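Local coordinates for protein arginine--tRNA ligase (Campylobacter jejuni, PDB 3FNR) that catalyses the ATP-dependent attachment of L-arginine to tRNA(Arg), releasing AMP and diphosphate, as a monomeric class I aminoacyl-tRNA synthetase, at residues W196-R208 / Y249-G261. The protein carries 1 engineered substitution. Numbering follows the deposited sequence.
Sequences WLASSQKGDEKDR and YIPRMKAAMEFLG
The guanidinium of Arg208 lies flat on that of Arg252, centres 3.6 Å apart and planes at 19°. Like charges can lie this close probably because Asp204 offsets them: its OD1 receives Arg208 NE at 2.7 Å and its OD2 receives NH1, a side-on grip, each oxygen met on its syn side but from somewhat out of the carboxylate plane. Behind the stack, Lys206 CG covers the other face of Arg208, and Tyr249 CD2 sits over the opposite face of Arg252, toward its rim. One water takes hydrogen bonds from Arg252 N and NE and gives one to Asp204 OD2, tying Arg252 of helix 250-258 to the carboxylate; a second joins Lys202 O to Pro251 O.

Phe259, just past the helix, presents its edge to Ala198 O, 3.2 Å from CE2. Lys202, its chain bent at chi2 (87°), lays CD over one ring face, 4.0 Å from the centroid and 21° off the normal, a CH-pi contact. Leu197 CD1 meets Phe259 CD2 at 3.8 Å, while Ala255 CB packs against Ser199 CB and Lys202 CB. With no direct hydrogen bond between the segments, stacking, water bridges and apolar packing join the loop linking two antiparallel strands, 194-197 and 208-211, to helix 250-258 within the class I catalytic domain.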
# COMPACT_ATOMS: atom_id res chain seq x y z
N TRP A 196 -8.20 33.94 -5.26
CA TRP A 196 -6.87 33.35 -5.20
C TRP A 196 -6.49 32.99 -3.77
O TRP A 196 -6.94 33.64 -2.83
CB TRP A 196 -5.83 34.35 -5.72
CG TRP A 196 -5.98 34.73 -7.17
CD1 TRP A 196 -6.92 35.57 -7.71
CD2 TRP A 196 -5.14 34.32 -8.26
NE1 TRP A 196 -6.73 35.68 -9.06
CE2 TRP A 196 -5.65 34.93 -9.43
CE3 TRP A 196 -4.02 33.48 -8.36
CZ2 TRP A 196 -5.07 34.73 -10.69
CZ3 TRP A 196 -3.44 33.29 -9.62
CH2 TRP A 196 -3.97 33.92 -10.77
N LEU A 197 -5.66 31.96 -3.61
CA LEU A 197 -4.98 31.68 -2.35
C LEU A 197 -3.62 32.38 -2.34
O LEU A 197 -2.84 32.24 -3.29
CB LEU A 197 -4.80 30.17 -2.14
CG LEU A 197 -3.97 29.66 -0.95
CD1 LEU A 197 -4.77 29.60 0.34
CD2 LEU A 197 -3.41 28.28 -1.26
N ALA A 198 -3.32 33.10 -1.27
CA ALA A 198 -2.07 33.86 -1.15
C ALA A 198 -0.92 32.98 -0.66
O ALA A 198 -0.28 33.28 0.34
CB ALA A 198 -2.27 35.04 -0.21
N SER A 199 -0.66 31.90 -1.40
CA SER A 199 0.24 30.84 -0.95
C SER A 199 1.71 31.22 -0.95
O SER A 199 2.50 30.65 -0.18
CB SER A 199 0.01 29.55 -1.75
OG SER A 199 -0.08 29.83 -3.14
N SER A 200 2.08 32.20 -1.78
CA SER A 200 3.45 32.72 -1.80
C SER A 200 3.83 33.51 -0.53
O SER A 200 5.01 33.76 -0.29
CB SER A 200 3.67 33.58 -3.04
OG SER A 200 2.82 34.71 -3.00
N GLN A 201 2.83 33.87 0.27
CA GLN A 201 3.06 34.46 1.59
C GLN A 201 3.46 33.40 2.62
O GLN A 201 3.81 33.72 3.76
CB GLN A 201 1.82 35.23 2.08
CG GLN A 201 1.39 36.40 1.19
CD GLN A 201 0.24 37.23 1.77
OE1 GLN A 201 -0.11 37.09 2.95
NE2 GLN A 201 -0.35 38.09 0.94
N LYS A 202 3.38 32.13 2.21
CA LYS A 202 3.68 30.98 3.06
C LYS A 202 4.65 29.99 2.38
O LYS A 202 4.61 28.79 2.66
CB LYS A 202 2.38 30.27 3.45
CG LYS A 202 2.06 30.26 4.94
CD LYS A 202 1.29 31.49 5.39
CE LYS A 202 1.11 31.47 6.90
NZ LYS A 202 0.77 32.80 7.46
N GLY A 203 5.49 30.50 1.48
CA GLY A 203 6.58 29.70 0.93
C GLY A 203 6.34 28.96 -0.37
O GLY A 203 7.21 28.20 -0.82
N ASP A 204 5.18 29.15 -0.98
CA ASP A 204 4.92 28.59 -2.30
C ASP A 204 5.60 29.49 -3.34
O ASP A 204 5.91 30.65 -3.05
CB ASP A 204 3.41 28.48 -2.53
CG ASP A 204 3.04 27.71 -3.79
OD1 ASP A 204 1.87 27.82 -4.20
OD2 ASP A 204 3.88 27.01 -4.38
N GLU A 205 5.85 28.94 -4.52
CA GLU A 205 6.44 29.66 -5.65
C GLU A 205 5.60 30.88 -6.05
O GLU A 205 6.12 31.99 -6.16
CB GLU A 205 6.60 28.70 -6.84
CG GLU A 205 6.90 29.36 -8.19
CD GLU A 205 6.72 28.42 -9.37
OE1 GLU A 205 7.20 28.75 -10.48
OE2 GLU A 205 6.08 27.35 -9.21
N LYS A 206 4.30 30.65 -6.25
CA LYS A 206 3.36 31.69 -6.68
C LYS A 206 1.96 31.45 -6.11
O LYS A 206 1.67 30.37 -5.57
CB LYS A 206 3.30 31.74 -8.22
CG LYS A 206 2.86 30.45 -8.88
CD LYS A 206 2.77 30.59 -10.39
CE LYS A 206 2.14 29.34 -11.00
NZ LYS A 206 1.98 29.44 -12.48
N ASP A 207 1.08 32.44 -6.23
CA ASP A 207 -0.29 32.32 -5.75
C ASP A 207 -1.13 31.46 -6.69
O ASP A 207 -0.78 31.28 -7.86
CB ASP A 207 -0.91 33.70 -5.53
CG ASP A 207 -0.33 34.42 -4.33
OD1 ASP A 207 -0.56 35.63 -4.19
OD2 ASP A 207 0.36 33.77 -3.51
N ARG A 208 -2.23 30.91 -6.16
CA ARG A 208 -2.99 29.86 -6.85
C ARG A 208 -4.48 30.17 -6.91
O ARG A 208 -5.03 30.74 -5.98
CB ARG A 208 -2.79 28.52 -6.13
CG ARG A 208 -1.35 28.14 -5.78
CD ARG A 208 -0.54 27.76 -7.00
NE ARG A 208 0.88 27.67 -6.70
CZ ARG A 208 1.81 27.19 -7.52
NH1 ARG A 208 3.07 27.16 -7.14
NH2 ARG A 208 1.47 26.73 -8.72
N TYR A 249 3.84 20.28 -5.77
CA TYR A 249 2.50 20.53 -5.26
C TYR A 249 2.49 20.62 -3.73
O TYR A 249 1.52 21.10 -3.14
CB TYR A 249 1.59 19.41 -5.72
CG TYR A 249 0.11 19.66 -5.66
CD1 TYR A 249 -0.66 19.16 -4.61
CD2 TYR A 249 -0.55 20.36 -6.68
CE1 TYR A 249 -2.03 19.36 -4.55
CE2 TYR A 249 -1.93 20.57 -6.63
CZ TYR A 249 -2.66 20.07 -5.56
OH TYR A 249 -4.02 20.26 -5.50
N ILE A 250 3.57 20.16 -3.09
CA ILE A 250 3.67 20.19 -1.62
C ILE A 250 3.53 21.59 -1.00
O ILE A 250 2.68 21.77 -0.13
CB ILE A 250 4.91 19.40 -1.06
CG1 ILE A 250 4.88 17.94 -1.53
CG2 ILE A 250 4.95 19.45 0.46
CD1 ILE A 250 6.11 17.12 -1.10
N PRO A 251 4.33 22.60 -1.45
CA PRO A 251 4.27 23.90 -0.78
C PRO A 251 2.90 24.58 -0.77
O PRO A 251 2.56 25.21 0.23
CB PRO A 251 5.26 24.75 -1.58
CG PRO A 251 6.20 23.78 -2.16
CD PRO A 251 5.31 22.64 -2.55
N ARG A 252 2.12 24.45 -1.84
CA ARG A 252 0.78 25.07 -1.91
C ARG A 252 -0.23 24.40 -0.98
O ARG A 252 -1.17 25.04 -0.52
CB ARG A 252 0.24 25.13 -3.34
CG ARG A 252 -0.29 23.81 -3.90
CD ARG A 252 -0.49 23.88 -5.41
NE ARG A 252 0.79 23.85 -6.10
CZ ARG A 252 0.93 23.71 -7.41
NH1 ARG A 252 2.15 23.69 -7.93
NH2 ARG A 252 -0.12 23.57 -8.19
N MET A 253 -0.02 23.12 -0.67
CA MET A 253 -0.91 22.43 0.24
C MET A 253 -0.56 22.75 1.68
O MET A 253 -1.46 22.97 2.50
CB MET A 253 -0.91 20.92 -0.05
CG MET A 253 -2.11 20.13 0.54
SD MET A 253 -3.81 20.64 0.09
CE MET A 253 -3.56 21.10 -1.59
N LYS A 254 0.73 22.83 1.99
CA LYS A 254 1.17 23.23 3.34
C LYS A 254 0.73 24.66 3.66
O LYS A 254 0.33 24.95 4.79
CB LYS A 254 2.70 23.12 3.47
CG LYS A 254 3.27 21.76 3.14
CD LYS A 254 3.21 20.81 4.31
CE LYS A 254 4.33 19.78 4.22
NZ LYS A 254 4.50 19.04 5.50
N ALA A 255 0.82 25.54 2.65
CA ALA A 255 0.40 26.94 2.74
C ALA A 255 -1.08 27.06 3.04
O ALA A 255 -1.48 27.86 3.88
CB ALA A 255 0.73 27.67 1.43
N ALA A 256 -1.88 26.23 2.36
CA ALA A 256 -3.32 26.17 2.58
C ALA A 256 -3.66 25.75 4.00
O ALA A 256 -4.53 26.35 4.63
CB ALA A 256 -3.95 25.20 1.60
N MET A 257 -2.95 24.74 4.51
CA MET A 257 -3.17 24.25 5.88
C MET A 257 -2.79 25.30 6.93
O MET A 257 -3.45 25.41 7.96
CB MET A 257 -2.45 22.91 6.12
CG MET A 257 -2.91 21.73 5.22
SD MET A 257 -4.69 21.38 5.26
CE MET A 257 -5.20 22.18 3.74
N GLU A 258 -1.74 26.07 6.66
CA GLU A 258 -1.35 27.16 7.56
C GLU A 258 -2.43 28.24 7.58
O GLU A 258 -2.74 28.79 8.64
CB GLU A 258 -0.00 27.77 7.15
CG GLU A 258 1.22 26.86 7.38
CD GLU A 258 1.56 26.63 8.85
OE1 GLU A 258 2.21 25.61 9.15
OE2 GLU A 258 1.18 27.46 9.71
N PHE A 259 -3.03 28.49 6.42
CA PHE A 259 -4.12 29.46 6.28
C PHE A 259 -5.47 28.91 6.77
O PHE A 259 -6.51 29.54 6.56
CB PHE A 259 -4.25 29.91 4.83
CG PHE A 259 -3.31 31.03 4.42
CD1 PHE A 259 -3.13 32.15 5.23
CD2 PHE A 259 -2.65 30.96 3.21
CE1 PHE A 259 -2.28 33.18 4.83
CE2 PHE A 259 -1.80 31.97 2.80
CZ PHE A 259 -1.61 33.09 3.62
N LEU A 260 -5.47 27.73 7.38
CA LEU A 260 -6.67 27.17 7.99
C LEU A 260 -6.47 26.98 9.49
O LEU A 260 -7.32 26.41 10.18
CB LEU A 260 -7.06 25.85 7.31
CG LEU A 260 -7.63 25.90 5.89
CD1 LEU A 260 -7.65 24.52 5.26
CD2 LEU A 260 -9.04 26.47 5.87
N GLY A 261 -5.34 27.48 9.98
CA GLY A 261 -5.04 27.44 11.41
C GLY A 261 -4.28 26.20 11.82
O GLY A 261 -3.96 26.03 13.00
O HOH W 1 4.61 26.18 1.79
O HOH W 2 3.03 24.17 -4.57